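Local coordinates for protein transcriptional regulator I2 (Pseudomonas fluorescens A506, PDB 4MO7) that acts as a Crohn's disease-associated superantigen and, as a TetR-family transcriptional regulator, probably binds DNA through its N-terminal helix-turn-helix domain, at residues T89-R93 against V149-W154; A164-R168 against V208-D212; A30-L35 against I66-F70; V80-I85 against A124-L128; F42-E48 against K73-L77. All blocks are in the same frame, centred on the assembly; numbering follows the deposited sequence. Where two conformers were deposited one is given.

Contact 1 of 5, residues T89-R93 against V149-W154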
# COMPACT_ATOMS: atom_id res chain seq x y z
N THR A 89 -19.78 -0.30 -7.30
CA THR A 89 -20.10 -1.66 -7.65
C THR A 89 -21.04 -1.75 -8.85
O THR A 89 -20.91 -2.66 -9.70
CB THR A 89 -20.71 -2.42 -6.43
OG1 THR A 89 -19.80 -2.32 -5.29
CG2 THR A 89 -20.95 -3.82 -6.73
N ALA A 90 -22.01 -0.84 -8.91
CA ALA A 90 -22.98 -0.83 -10.03
C ALA A 90 -22.26 -0.57 -11.33
O ALA A 90 -22.55 -1.21 -12.36
CB ALA A 90 -24.05 0.22 -9.84
N MET A 91 -21.27 0.32 -11.25
CA MET A 91 -20.42 0.63 -12.41
C MET A 91 -19.61 -0.57 -12.85
O MET A 91 -19.48 -0.84 -14.06
CB MET A 91 -19.45 1.75 -12.08
CG MET A 91 -20.17 3.03 -11.83
SD MET A 91 -20.06 4.07 -13.27
CE MET A 91 -18.42 4.72 -12.96
N MET A 92 -19.01 -1.24 -11.87
CA MET A 92 -18.33 -2.50 -12.14
C MET A 92 -19.18 -3.53 -12.85
O MET A 92 -18.73 -4.14 -13.84
CB MET A 92 -17.73 -3.12 -10.87
CG MET A 92 -16.42 -2.51 -10.45
SD MET A 92 -15.22 -3.72 -9.89
CE MET A 92 -16.21 -4.76 -8.77
N ARG A 93 -20.40 -3.77 -12.35
CA ARG A 93 -21.22 -4.80 -12.93
C ARG A 93 -21.62 -4.44 -14.32
O ARG A 93 -21.67 -5.31 -15.18
CB ARG A 93 -22.51 -5.08 -12.12
CG ARG A 93 -22.29 -5.61 -10.71
CD ARG A 93 -23.65 -5.84 -10.03
NE ARG A 93 -23.54 -6.29 -8.64
CZ ARG A 93 -23.18 -7.53 -8.30
NH1 ARG A 93 -22.85 -8.41 -9.24
NH2 ARG A 93 -23.14 -7.89 -7.02
N VAL A 149 -19.39 -7.61 -0.97
CA VAL A 149 -20.06 -7.87 -2.27
C VAL A 149 -19.15 -7.47 -3.43
O VAL A 149 -19.04 -8.19 -4.47
CB VAL A 149 -21.38 -7.12 -2.35
CG1 VAL A 149 -21.94 -7.20 -3.73
CG2 VAL A 149 -22.36 -7.73 -1.30
N TYR A 150 -18.47 -6.33 -3.25
CA TYR A 150 -17.51 -5.84 -4.26
C TYR A 150 -16.44 -6.87 -4.45
O TYR A 150 -16.08 -7.20 -5.58
CB TYR A 150 -16.90 -4.54 -3.72
CG TYR A 150 -15.79 -3.91 -4.57
CD1 TYR A 150 -14.46 -4.28 -4.40
CD2 TYR A 150 -16.10 -2.88 -5.45
CE1 TYR A 150 -13.43 -3.63 -5.16
CE2 TYR A 150 -15.10 -2.24 -6.17
CZ TYR A 150 -13.80 -2.64 -6.05
OH TYR A 150 -12.86 -2.00 -6.83
N GLU A 151 -15.94 -7.42 -3.36
CA GLU A 151 -14.87 -8.41 -3.49
C GLU A 151 -15.35 -9.67 -4.14
O GLU A 151 -14.57 -10.35 -4.80
CB GLU A 151 -14.16 -8.72 -2.17
CG GLU A 151 -13.35 -7.55 -1.57
CD GLU A 151 -12.14 -7.20 -2.44
OE1 GLU A 151 -11.52 -8.14 -2.99
OE2 GLU A 151 -11.91 -5.97 -2.59
N GLN A 152 -16.60 -10.07 -3.88
CA GLN A 152 -17.11 -11.27 -4.49
C GLN A 152 -17.19 -11.14 -6.02
O GLN A 152 -16.99 -12.11 -6.72
CB GLN A 152 -18.50 -11.65 -3.88
CG GLN A 152 -18.32 -12.00 -2.40
CD GLN A 152 -19.54 -12.70 -1.83
OE1 GLN A 152 -20.64 -12.49 -2.34
NE2 GLN A 152 -19.36 -13.55 -0.79
N ILE A 153 -17.41 -9.94 -6.53
CA ILE A 153 -17.38 -9.76 -8.01
C ILE A 153 -15.96 -10.04 -8.55
O ILE A 153 -15.78 -10.79 -9.54
CB ILE A 153 -17.77 -8.33 -8.38
CG1 ILE A 153 -19.27 -8.07 -8.11
CG2 ILE A 153 -17.54 -8.09 -9.88
CD1 ILE A 153 -19.53 -6.58 -8.34
N TRP A 154 -14.95 -9.50 -7.87
CA TRP A 154 -13.56 -9.82 -8.20
C TRP A 154 -13.27 -11.30 -8.14
O TRP A 154 -12.65 -11.89 -9.08
CB TRP A 154 -12.58 -9.13 -7.29
CG TRP A 154 -12.27 -7.73 -7.63
CD1 TRP A 154 -12.84 -6.58 -7.16
CD2 TRP A 154 -11.27 -7.34 -8.58
NE1 TRP A 154 -12.24 -5.47 -7.74
CE2 TRP A 154 -11.26 -5.92 -8.62
CE3 TRP A 154 -10.40 -8.07 -9.40
CZ2 TRP A 154 -10.39 -5.20 -9.45
CZ3 TRP A 154 -9.51 -7.35 -10.20
CH2 TRP A 154 -9.53 -5.93 -10.22

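Contact 2 of 5, residues A164-R168 against V208-D212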
# COMPACT_ATOMS: atom_id res chain seq x y z
N ALA A 164 -10.48 -20.83 -16.97
CA ALA A 164 -10.08 -20.80 -18.39
C ALA A 164 -8.56 -20.94 -18.62
O ALA A 164 -8.11 -20.99 -19.77
CB ALA A 164 -10.58 -19.51 -19.07
N GLY A 165 -7.76 -20.96 -17.55
CA GLY A 165 -6.31 -21.15 -17.67
C GLY A 165 -5.45 -19.90 -17.75
O GLY A 165 -4.27 -19.99 -18.16
N TYR A 166 -6.01 -18.73 -17.42
CA TYR A 166 -5.31 -17.45 -17.47
C TYR A 166 -4.57 -17.04 -16.19
O TYR A 166 -3.83 -16.10 -16.22
CB TYR A 166 -6.31 -16.31 -17.77
CG TYR A 166 -6.86 -16.33 -19.18
CD1 TYR A 166 -7.86 -17.21 -19.56
CD2 TYR A 166 -6.41 -15.41 -20.12
CE1 TYR A 166 -8.35 -17.22 -20.86
CE2 TYR A 166 -6.92 -15.39 -21.40
CZ TYR A 166 -7.87 -16.30 -21.76
OH TYR A 166 -8.35 -16.25 -23.06
N ILE A 167 -4.78 -17.73 -15.08
CA ILE A 167 -4.15 -17.31 -13.83
C ILE A 167 -3.43 -18.52 -13.27
O ILE A 167 -4.01 -19.62 -13.19
CB ILE A 167 -5.27 -16.86 -12.87
CG1 ILE A 167 -5.78 -15.48 -13.32
CG2 ILE A 167 -4.78 -16.79 -11.42
CD1 ILE A 167 -6.81 -14.92 -12.39
N ARG A 168 -2.16 -18.31 -12.91
CA ARG A 168 -1.26 -19.39 -12.49
C ARG A 168 -1.46 -19.74 -11.03
O ARG A 168 -1.39 -20.92 -10.66
CB ARG A 168 0.21 -18.99 -12.73
CG ARG A 168 0.49 -18.43 -14.12
CD ARG A 168 2.01 -18.28 -14.32
NE ARG A 168 2.62 -19.57 -14.10
CZ ARG A 168 3.78 -19.78 -13.50
NH1 ARG A 168 4.54 -18.76 -13.10
NH2 ARG A 168 4.21 -21.03 -13.34
N VAL A 208 -1.19 -9.82 -14.43
CA VAL A 208 -1.99 -10.80 -13.76
C VAL A 208 -2.44 -12.00 -14.62
O VAL A 208 -2.61 -13.10 -14.11
CB VAL A 208 -3.10 -10.16 -12.96
CG1 VAL A 208 -4.15 -9.67 -13.84
CG2 VAL A 208 -3.66 -11.17 -11.99
N LEU A 209 -2.55 -11.82 -15.93
CA LEU A 209 -3.01 -12.89 -16.81
C LEU A 209 -1.80 -13.52 -17.53
O LEU A 209 -0.80 -12.81 -17.83
CB LEU A 209 -4.01 -12.36 -17.85
CG LEU A 209 -5.36 -11.88 -17.27
CD1 LEU A 209 -6.42 -11.77 -18.35
CD2 LEU A 209 -5.84 -12.87 -16.24
N LYS A 210 -1.89 -14.82 -17.80
CA LYS A 210 -0.82 -15.54 -18.49
C LYS A 210 -0.83 -15.16 -19.95
O LYS A 210 0.19 -15.24 -20.64
CB LYS A 210 -1.03 -17.04 -18.43
CG LYS A 210 -1.12 -17.62 -17.06
CD LYS A 210 -1.27 -19.14 -17.18
CE LYS A 210 -0.51 -19.68 -18.39
NZ LYS A 210 -0.46 -21.17 -18.48
N SER A 211 -2.01 -14.75 -20.41
CA SER A 211 -2.20 -14.36 -21.81
C SER A 211 -3.36 -13.38 -21.81
O SER A 211 -4.21 -13.42 -20.91
CB SER A 211 -2.55 -15.62 -22.61
OG SER A 211 -2.95 -15.28 -23.92
N ASP A 212 -3.42 -12.49 -22.78
CA ASP A 212 -4.60 -11.63 -22.96
C ASP A 212 -4.74 -11.29 -24.43
O ASP A 212 -5.64 -10.53 -24.81
CB ASP A 212 -4.48 -10.31 -22.18
CG ASP A 212 -3.30 -9.45 -22.64
OD1 ASP A 212 -3.37 -8.75 -23.70
OD2 ASP A 212 -2.31 -9.43 -21.89
OXT ASP A 212 -3.90 -11.76 -25.21

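Contact 3 of 5, residues A30-L35 against I66-F70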
# COMPACT_ATOMS: atom_id res chain seq x y z
N ALA A 30 -35.18 14.69 -0.63
CA ALA A 30 -34.47 15.48 0.36
C ALA A 30 -33.35 14.65 0.99
O ALA A 30 -32.34 15.21 1.44
CB ALA A 30 -35.41 16.01 1.44
N ARG A 31 -33.53 13.33 1.00
CA ARG A 31 -32.50 12.39 1.45
C ARG A 31 -31.27 12.46 0.56
O ARG A 31 -30.13 12.44 1.03
CB ARG A 31 -33.01 10.94 1.44
CG ARG A 31 -31.93 9.91 1.85
CD ARG A 31 -32.31 8.45 1.55
NE ARG A 31 -31.42 7.49 2.22
CZ ARG A 31 -31.45 7.27 3.54
NH1 ARG A 31 -32.31 7.93 4.30
NH2 ARG A 31 -30.63 6.40 4.09
N GLY A 32 -31.53 12.55 -0.75
CA GLY A 32 -30.49 12.54 -1.76
C GLY A 32 -29.76 13.86 -1.75
O GLY A 32 -28.54 13.87 -1.88
N LYS A 33 -30.50 14.96 -1.59
CA LYS A 33 -29.88 16.27 -1.52
C LYS A 33 -28.98 16.33 -0.30
O LYS A 33 -27.88 16.93 -0.31
CB LYS A 33 -30.93 17.38 -1.39
CG LYS A 33 -31.63 17.83 -2.67
CD LYS A 33 -32.86 18.70 -2.31
CE LYS A 33 -33.66 19.09 -3.54
NZ LYS A 33 -34.83 19.94 -3.14
N LEU A 34 -29.44 15.74 0.79
CA LEU A 34 -28.66 15.78 2.01
C LEU A 34 -27.39 14.95 1.85
O LEU A 34 -26.31 15.42 2.21
CB LEU A 34 -29.50 15.25 3.19
CG LEU A 34 -29.37 15.87 4.57
CD1 LEU A 34 -29.37 17.36 4.62
CD2 LEU A 34 -30.52 15.34 5.44
N LEU A 35 -27.52 13.72 1.35
CA LEU A 35 -26.37 12.83 1.20
C LEU A 35 -25.36 13.43 0.24
O LEU A 35 -24.18 13.46 0.54
CB LEU A 35 -26.77 11.47 0.62
CG LEU A 35 -27.30 10.45 1.60
CD1 LEU A 35 -27.28 9.07 0.96
CD2 LEU A 35 -26.45 10.53 2.85
N ILE A 66 -32.56 17.78 9.95
CA ILE A 66 -31.63 16.83 9.33
C ILE A 66 -32.02 15.46 9.83
O ILE A 66 -32.11 14.46 9.09
CB ILE A 66 -30.18 17.16 9.68
CG1 ILE A 66 -29.70 18.33 8.83
CG2 ILE A 66 -29.30 15.93 9.45
CD1 ILE A 66 -28.64 19.15 9.54
N PHE A 67 -32.38 15.44 11.11
CA PHE A 67 -32.53 14.19 11.83
C PHE A 67 -33.91 13.62 11.72
O PHE A 67 -34.33 12.83 12.56
CB PHE A 67 -32.12 14.39 13.26
CG PHE A 67 -30.70 14.84 13.36
CD1 PHE A 67 -29.68 13.95 13.07
CD2 PHE A 67 -30.40 16.15 13.60
CE1 PHE A 67 -28.38 14.36 13.11
CE2 PHE A 67 -29.09 16.57 13.66
CZ PHE A 67 -28.08 15.67 13.41
N HIS A 68 -34.59 14.03 10.66
CA HIS A 68 -35.77 13.30 10.22
C HIS A 68 -35.42 12.19 9.23
O HIS A 68 -36.20 11.25 9.03
CB HIS A 68 -36.79 14.26 9.61
CG HIS A 68 -37.81 13.58 8.76
ND1 HIS A 68 -37.65 13.40 7.41
CD2 HIS A 68 -38.98 12.98 9.09
CE1 HIS A 68 -38.69 12.74 6.93
NE2 HIS A 68 -39.52 12.49 7.92
N HIS A 69 -34.25 12.28 8.59
CA HIS A 69 -33.84 11.31 7.56
C HIS A 69 -32.76 10.29 7.95
O HIS A 69 -32.70 9.17 7.40
CB HIS A 69 -33.33 12.08 6.34
CG HIS A 69 -34.38 12.29 5.31
ND1 HIS A 69 -34.81 11.27 4.49
CD2 HIS A 69 -35.13 13.37 5.01
CE1 HIS A 69 -35.77 11.72 3.71
NE2 HIS A 69 -35.98 12.99 4.00
N PHE A 70 -31.92 10.69 8.90
CA PHE A 70 -30.87 9.84 9.38
C PHE A 70 -30.99 9.90 10.89
O PHE A 70 -31.45 10.91 11.44
CB PHE A 70 -29.53 10.42 8.93
CG PHE A 70 -29.38 10.44 7.44
CD1 PHE A 70 -28.95 9.33 6.79
CD2 PHE A 70 -29.74 11.56 6.71
CE1 PHE A 70 -28.82 9.32 5.42
CE2 PHE A 70 -29.59 11.58 5.35
CZ PHE A 70 -29.17 10.45 4.70

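Contact 4 of 5, residues V80-I85 against A124-L128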
# COMPACT_ATOMS: atom_id res chain seq x y z
N VAL A 80 -23.09 8.17 3.11
CA VAL A 80 -22.19 8.72 2.05
C VAL A 80 -21.27 7.60 1.59
O VAL A 80 -21.06 7.38 0.39
CB VAL A 80 -21.38 9.89 2.59
CG1 VAL A 80 -20.22 10.29 1.69
CG2 VAL A 80 -22.32 11.08 2.84
N MET A 81 -20.72 6.87 2.55
CA MET A 81 -19.79 5.81 2.17
C MET A 81 -20.50 4.66 1.48
O MET A 81 -20.00 4.08 0.51
CB MET A 81 -19.03 5.34 3.39
CG MET A 81 -18.16 6.44 4.02
SD MET A 81 -17.09 5.61 5.21
CE MET A 81 -16.32 6.98 6.03
N GLU A 82 -21.69 4.31 1.96
CA GLU A 82 -22.45 3.24 1.30
C GLU A 82 -22.79 3.61 -0.13
O GLU A 82 -22.67 2.79 -1.06
CB GLU A 82 -23.72 2.93 2.09
CG GLU A 82 -23.50 2.14 3.38
CD GLU A 82 -24.84 1.86 4.07
OE1 GLU A 82 -24.91 0.97 4.92
OE2 GLU A 82 -25.83 2.56 3.75
N GLU A 83 -23.24 4.85 -0.33
CA GLU A 83 -23.58 5.30 -1.69
C GLU A 83 -22.41 5.17 -2.64
O GLU A 83 -22.59 4.76 -3.79
CB GLU A 83 -23.96 6.79 -1.72
CG GLU A 83 -25.35 7.10 -1.29
CD GLU A 83 -26.36 6.33 -2.10
OE1 GLU A 83 -26.51 6.62 -3.31
OE2 GLU A 83 -26.99 5.43 -1.51
N THR A 84 -21.22 5.54 -2.18
CA THR A 84 -20.04 5.46 -3.05
C THR A 84 -19.72 4.05 -3.44
O THR A 84 -19.36 3.79 -4.60
CB THR A 84 -18.77 6.02 -2.36
OG1 THR A 84 -19.07 7.30 -1.82
CG2 THR A 84 -17.61 6.15 -3.38
N ILE A 85 -19.81 3.13 -2.49
CA ILE A 85 -19.53 1.76 -2.81
C ILE A 85 -20.60 1.14 -3.69
O ILE A 85 -20.27 0.37 -4.61
CB ILE A 85 -19.30 0.89 -1.57
CG1 ILE A 85 -18.04 1.37 -0.82
CG2 ILE A 85 -18.98 -0.55 -2.00
CD1 ILE A 85 -17.85 0.62 0.49
N ALA A 124 -17.16 11.54 -2.41
CA ALA A 124 -17.68 10.58 -1.43
C ALA A 124 -16.70 9.40 -1.22
O ALA A 124 -16.69 8.75 -0.16
CB ALA A 124 -19.04 10.13 -1.82
N MET A 125 -15.86 9.14 -2.22
CA MET A 125 -14.80 8.14 -2.11
C MET A 125 -13.66 8.66 -1.28
O MET A 125 -13.02 7.93 -0.51
CB MET A 125 -14.25 7.81 -3.48
CG MET A 125 -13.00 6.95 -3.43
SD MET A 125 -13.38 5.37 -4.17
CE MET A 125 -14.26 4.57 -2.82
N ALA A 126 -13.35 9.94 -1.48
CA ALA A 126 -12.31 10.56 -0.68
C ALA A 126 -12.74 10.60 0.77
O ALA A 126 -11.91 10.56 1.67
CB ALA A 126 -12.00 11.98 -1.21
N VAL A 127 -14.06 10.69 0.98
CA VAL A 127 -14.58 10.71 2.33
C VAL A 127 -14.36 9.32 2.95
O VAL A 127 -13.95 9.20 4.10
CB VAL A 127 -16.08 11.15 2.37
CG1 VAL A 127 -16.69 10.82 3.72
CG2 VAL A 127 -16.23 12.65 2.07
N LEU A 128 -14.60 8.28 2.16
CA LEU A 128 -14.48 6.90 2.64
C LEU A 128 -13.07 6.63 3.14
O LEU A 128 -12.85 6.01 4.17
CB LEU A 128 -14.90 5.90 1.53
CG LEU A 128 -14.88 4.43 1.99
CD1 LEU A 128 -15.92 3.63 1.24
CD2 LEU A 128 -13.50 3.76 1.80

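Contact 5 of 5, residues F42-E48 against K73-L77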
# COMPACT_ATOMS: atom_id res chain seq x y z
N PHE A 42 -18.27 17.16 3.93
CA PHE A 42 -17.33 16.30 4.64
C PHE A 42 -15.97 16.29 3.97
O PHE A 42 -14.96 16.29 4.66
CB PHE A 42 -17.89 14.87 4.72
CG PHE A 42 -19.09 14.71 5.59
CD1 PHE A 42 -19.47 15.71 6.51
CD2 PHE A 42 -19.87 13.57 5.48
CE1 PHE A 42 -20.56 15.54 7.30
CE2 PHE A 42 -21.00 13.38 6.28
CZ PHE A 42 -21.36 14.38 7.20
N ARG A 43 -15.94 16.24 2.64
CA ARG A 43 -14.70 16.19 1.88
C ARG A 43 -13.98 17.51 2.05
O ARG A 43 -12.76 17.54 2.30
CB ARG A 43 -14.99 15.97 0.40
CG ARG A 43 -13.75 16.15 -0.51
CD ARG A 43 -12.61 15.23 -0.06
NE ARG A 43 -11.40 15.40 -0.88
CZ ARG A 43 -10.15 15.25 -0.43
NH1 ARG A 43 -9.92 14.92 0.84
NH2 ARG A 43 -9.13 15.42 -1.25
N ASN A 44 -14.70 18.62 1.93
CA ASN A 44 -14.03 19.93 2.01
C ASN A 44 -13.53 20.26 3.39
O ASN A 44 -12.45 20.86 3.52
CB ASN A 44 -14.95 21.09 1.54
CG ASN A 44 -15.56 20.87 0.15
OD1 ASN A 44 -14.99 20.20 -0.70
ND2 ASN A 44 -16.78 21.40 -0.05
N LYS A 45 -14.32 19.98 4.41
CA LYS A 45 -14.01 20.51 5.72
C LYS A 45 -13.58 19.44 6.70
O LYS A 45 -13.07 19.76 7.77
CB LYS A 45 -15.20 21.23 6.30
CG LYS A 45 -15.82 22.23 5.31
CD LYS A 45 -17.13 22.67 5.86
CE LYS A 45 -16.89 23.64 7.03
NZ LYS A 45 -18.10 23.76 7.84
N GLY A 46 -13.82 18.19 6.36
CA GLY A 46 -13.69 17.11 7.32
C GLY A 46 -15.01 16.84 8.00
O GLY A 46 -15.84 17.73 8.21
N PHE A 47 -15.21 15.59 8.41
CA PHE A 47 -16.44 15.22 9.03
C PHE A 47 -16.54 15.93 10.36
O PHE A 47 -17.61 16.41 10.73
CB PHE A 47 -16.44 13.71 9.28
CG PHE A 47 -17.64 13.21 10.04
CD1 PHE A 47 -18.90 13.16 9.44
CD2 PHE A 47 -17.50 12.77 11.34
CE1 PHE A 47 -19.98 12.67 10.11
CE2 PHE A 47 -18.63 12.27 12.05
CZ PHE A 47 -19.85 12.21 11.44
N GLU A 48 -15.43 15.95 11.10
CA GLU A 48 -15.51 16.48 12.46
C GLU A 48 -15.81 17.99 12.43
O GLU A 48 -16.56 18.48 13.30
CB GLU A 48 -14.22 16.21 13.23
CG GLU A 48 -14.32 16.50 14.71
CD GLU A 48 -13.04 16.17 15.48
OE1 GLU A 48 -12.44 15.10 15.22
OE2 GLU A 48 -12.63 16.98 16.33
N LYS A 73 -25.63 12.03 12.85
CA LYS A 73 -24.63 12.53 11.92
C LYS A 73 -23.74 11.35 11.47
O LYS A 73 -23.39 11.25 10.29
CB LYS A 73 -23.79 13.61 12.61
CG LYS A 73 -22.82 14.38 11.68
CD LYS A 73 -22.02 15.45 12.49
CE LYS A 73 -20.76 15.79 11.77
NZ LYS A 73 -19.68 16.50 12.57
N ASP A 74 -23.39 10.46 12.40
CA ASP A 74 -22.65 9.22 12.08
C ASP A 74 -23.35 8.44 11.00
O ASP A 74 -22.73 7.84 10.13
CB ASP A 74 -22.64 8.29 13.30
CG ASP A 74 -21.89 7.03 13.04
OD1 ASP A 74 -20.66 7.15 12.91
OD2 ASP A 74 -22.49 5.91 13.02
N GLU A 75 -24.68 8.41 11.06
CA GLU A 75 -25.41 7.70 10.01
C GLU A 75 -25.35 8.40 8.63
O GLU A 75 -25.40 7.71 7.61
CB GLU A 75 -26.87 7.41 10.38
CG GLU A 75 -27.56 6.45 9.43
CD GLU A 75 -28.93 6.04 9.93
OE1 GLU A 75 -29.11 4.85 10.22
OE2 GLU A 75 -29.81 6.91 10.01
N ILE A 76 -25.28 9.72 8.58
CA ILE A 76 -25.08 10.43 7.32
C ILE A 76 -23.74 9.99 6.72
O ILE A 76 -23.66 9.75 5.50
CB ILE A 76 -25.05 11.95 7.49
CG1 ILE A 76 -26.39 12.41 8.08
CG2 ILE A 76 -24.90 12.65 6.14
CD1 ILE A 76 -26.43 13.88 8.41
N LEU A 77 -22.71 9.85 7.56
CA LEU A 77 -21.37 9.47 7.07
C LEU A 77 -21.40 8.07 6.53
O LEU A 77 -20.89 7.80 5.43
CB LEU A 77 -20.31 9.58 8.17
CG LEU A 77 -18.85 9.24 7.83
CD1 LEU A 77 -18.30 10.13 6.76
CD2 LEU A 77 -17.99 9.28 9.14

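Contact 1 of 5, residues T89-R93 against V149-W154
Two nearly parallel helices, 73-97 and 137-163, lie side by side here, their short segments inclined by 19° with axes 10.6 Å apart. At that spacing the backbones do not touch, and long side chains fill the gap. Met92 is the main bump from 89-93. Its side chain reaches into a hollow lined by Tyr150, Ile153 and Trp154, where CE sits over the Tyr150 ring face, 4.0 Å from the ring centroid, as a CH-pi contact, and 3.8 Å from Ile153 CG2. The sulfur makes oblique Met-aromatic contacts with the rings of both Tyr150 and Trp154. The answering bump is Ile153: its CD1 enters the groove between Thr89 and Arg93, one turn apart, at 3.5 Å from Thr89 CG2 and 3.8 Å from Arg93 CG. Arg93 lays its extended side chain along the outer side of Ile153, so that Ile153 CG1 lies over one guanidinium face and Arg93 NH2 comes within 3.6 Å of Val149 CG1. No hydrogen bond crosses the interface; Thr89 OG1 bonds to Ile85 O and Tyr150 OH to Glu113. Leu109 of helix 102-110 touches both Met92 and Trp154. This wide, near-parallel pairing joins the connecting helix 73-97 to the long helix 137-163 within the all-helical regulatory body of the TetR fold.

Contact 2 of 5, residues A164-R168 against V208-D212
This is a loop-to-tail contact at the far end of the C-terminal domain: the turn after helix 137-163 meets the last residues of the chain, just past helix 197-208. One backbone hydrogen bond fixes it, from Lys210 N to Tyr166 O at 2.8 Å, and the same carbonyl receives a CA-H...O contact from Leu209, with CA 3.4 Å from Tyr166 O. Gly165, at positive phi in a Schellman motif, ends the preceding helix and turns the chain toward the tail. On the inner side Leu209 CD2 packs on Tyr166 CB at 3.8 Å and on Ile167 CG1 at 3.9 Å. Outside, the aliphatic part of Lys210 lies across the loop, its CG 3.4 Å from Arg168 CG and its CD 3.3 Å from Gly165 O. The edge of the Tyr166 ring faces Ser211 O, with CD2 3.1 Å from that oxygen. Arg168 forms a salt bridge with Asp212 and a hydrogen bond with Leu209 O of the second subunit, and the reciprocal pairs form too; Asp212 OD1 also bridges to Arg103 of its own chain. The tail is thus held locally by one backbone hydrogen bond and apolar packing, and across the dimer by salt bridges and hydrogen bonds.

Contact 3 of 5, residues A30-L35 against I66-F70
The first turns of helix 30-45 run past the turn-like segment 66-70, with Arg31 and His69 nearest at 6.3 Å between CA atoms and Leu34 and Ile66 at 8.0 Å. Segment 66-70 curls on itself through a backbone hydrogen bond from His69 N to Ile66 O of 3.1 Å, then straightens at Phe70 ahead of helix 73-97. Both belong to the N-terminal TetR-family helix-turn-helix domain, in which the opening helix packs against the rest of the DNA-binding head. Phe70 is the central side chain, its ring inserted among Arg31, Leu34 and Leu35: Leu34 CD2 approaches the ring edge, 3.9 Å from Phe70 CE2, and Leu35 CD2 lies 3.3 Å from Phe70 CZ. Leu34 CD2 also meets Ile66 CG2 at 4.2 Å, and Leu34 reaches Val59 of helix 52-59; Ile76 of helix 73-97 backs both Ile66 and Phe70. Toward the surface, the His69 ring lies against the start of the helix, with ND1 3.6 Å from Arg31 CB and NE2 4.0 Å from Ala30 CB. Arg31 closes the outer side by laying a guanidinium face on Phe70, NH2 to CE1 3.7 Å, while its NH1 makes a weak hydrogen bond of 3.4 Å to His69 O.

Contact 4 of 5, residues V80-I85 against A124-L128
Apolar side chains dominate this crossing of helices 73-97 and 122-130, whose short segments approach to 8.6 Å between axes at a signed angle of -117°. Val80 CG1 packs on Ala124 CB at 3.7 Å and on Val127 CG1 at 4.1 Å. A turn later Thr84 CG2 meets Met125 CB at 3.7 Å. Leu128 lies beside two residues of the other helix, its CG 4.1 Å from Met81 SD and its CD1 3.7 Å from Ile85 CD1. Helix 73-97 is the connecting helix of the TetR fold, leading from the DNA-binding head into the C-terminal domain, and helix 122-130 crosses it near the centre of the chain, where Val127 also reaches Phe42 of helix 30-45. No hydrogen bond crosses between the two segments; Thr84 OG1 probably bonds back to Val80 O, 3.0 Å away as modelled, though its position is less certain. On the face of 80-85 turned from Ala124-Leu128, Glu82 forms a salt bridge with Arg78.

Contact 5 of 5, residues F42-E48 against K73-L77
Two phenylalanines and two aliphatic residues make the centre. Leu77 is shared: its CD1 packs on Phe42 CD2 at 4.0 Å, and its CD2 sits over one face of the Phe47 ring, 3.9 Å from the centroid, in a CH-pi contact. Ile76 adds a second aliphatic surface, with CG2 4.0 Å from Phe42 CE2, and Val127 of helix 122-130 covers both Phe42 and Leu77. Between the two rings in sequence, helix 30-45 gives way to Gly46, whose positive phi redirects the backbone so that Phe47 can point back at helix 73-97. Lys73 covers the opposite face of Phe47: its CE lies 3.8 Å from the ring centroid, and NZ, 4.3 Å from the centroid and almost on the ring normal, forms a cation-pi interaction. At the polar edge Lys73 NZ donates a 2.8 Å hydrogen bond to Phe47 O and another to Thr50 O, while Asp74 OD2 is hydrogen-bonded to Ser136 OG. These contacts join the opening helix and the loop after it, ahead of helix 52-59, to the start of the connecting helix. One lysine thus spends its charge on an aromatic face and two carbonyl oxygens, binding the loop through side chain and backbone.

In the fold
From the N terminus, helix 30-45 opens contact 3 at its start and contact 5 at its end. Contact 3 closes at 66-70 and contact 5 at 73-77, so the two cross and together fasten the DNA-binding head; they touch through Phe70 and Ile76. Helix 73-97 then carries the chain onward through 80-85 and 89-93. Contact 4 closes at 124-128 and contact 1 at 149-154, crossing in turn and tying this connecting helix to helices 122-130 and 137-163. Val127 of contact 4 meets Phe42 and Leu77 of contact 5, joining head to body. Contact 2 closes last, about 46 Å from contact 3 between centres, bringing the C-terminal tail back to the loop after helix 137-163.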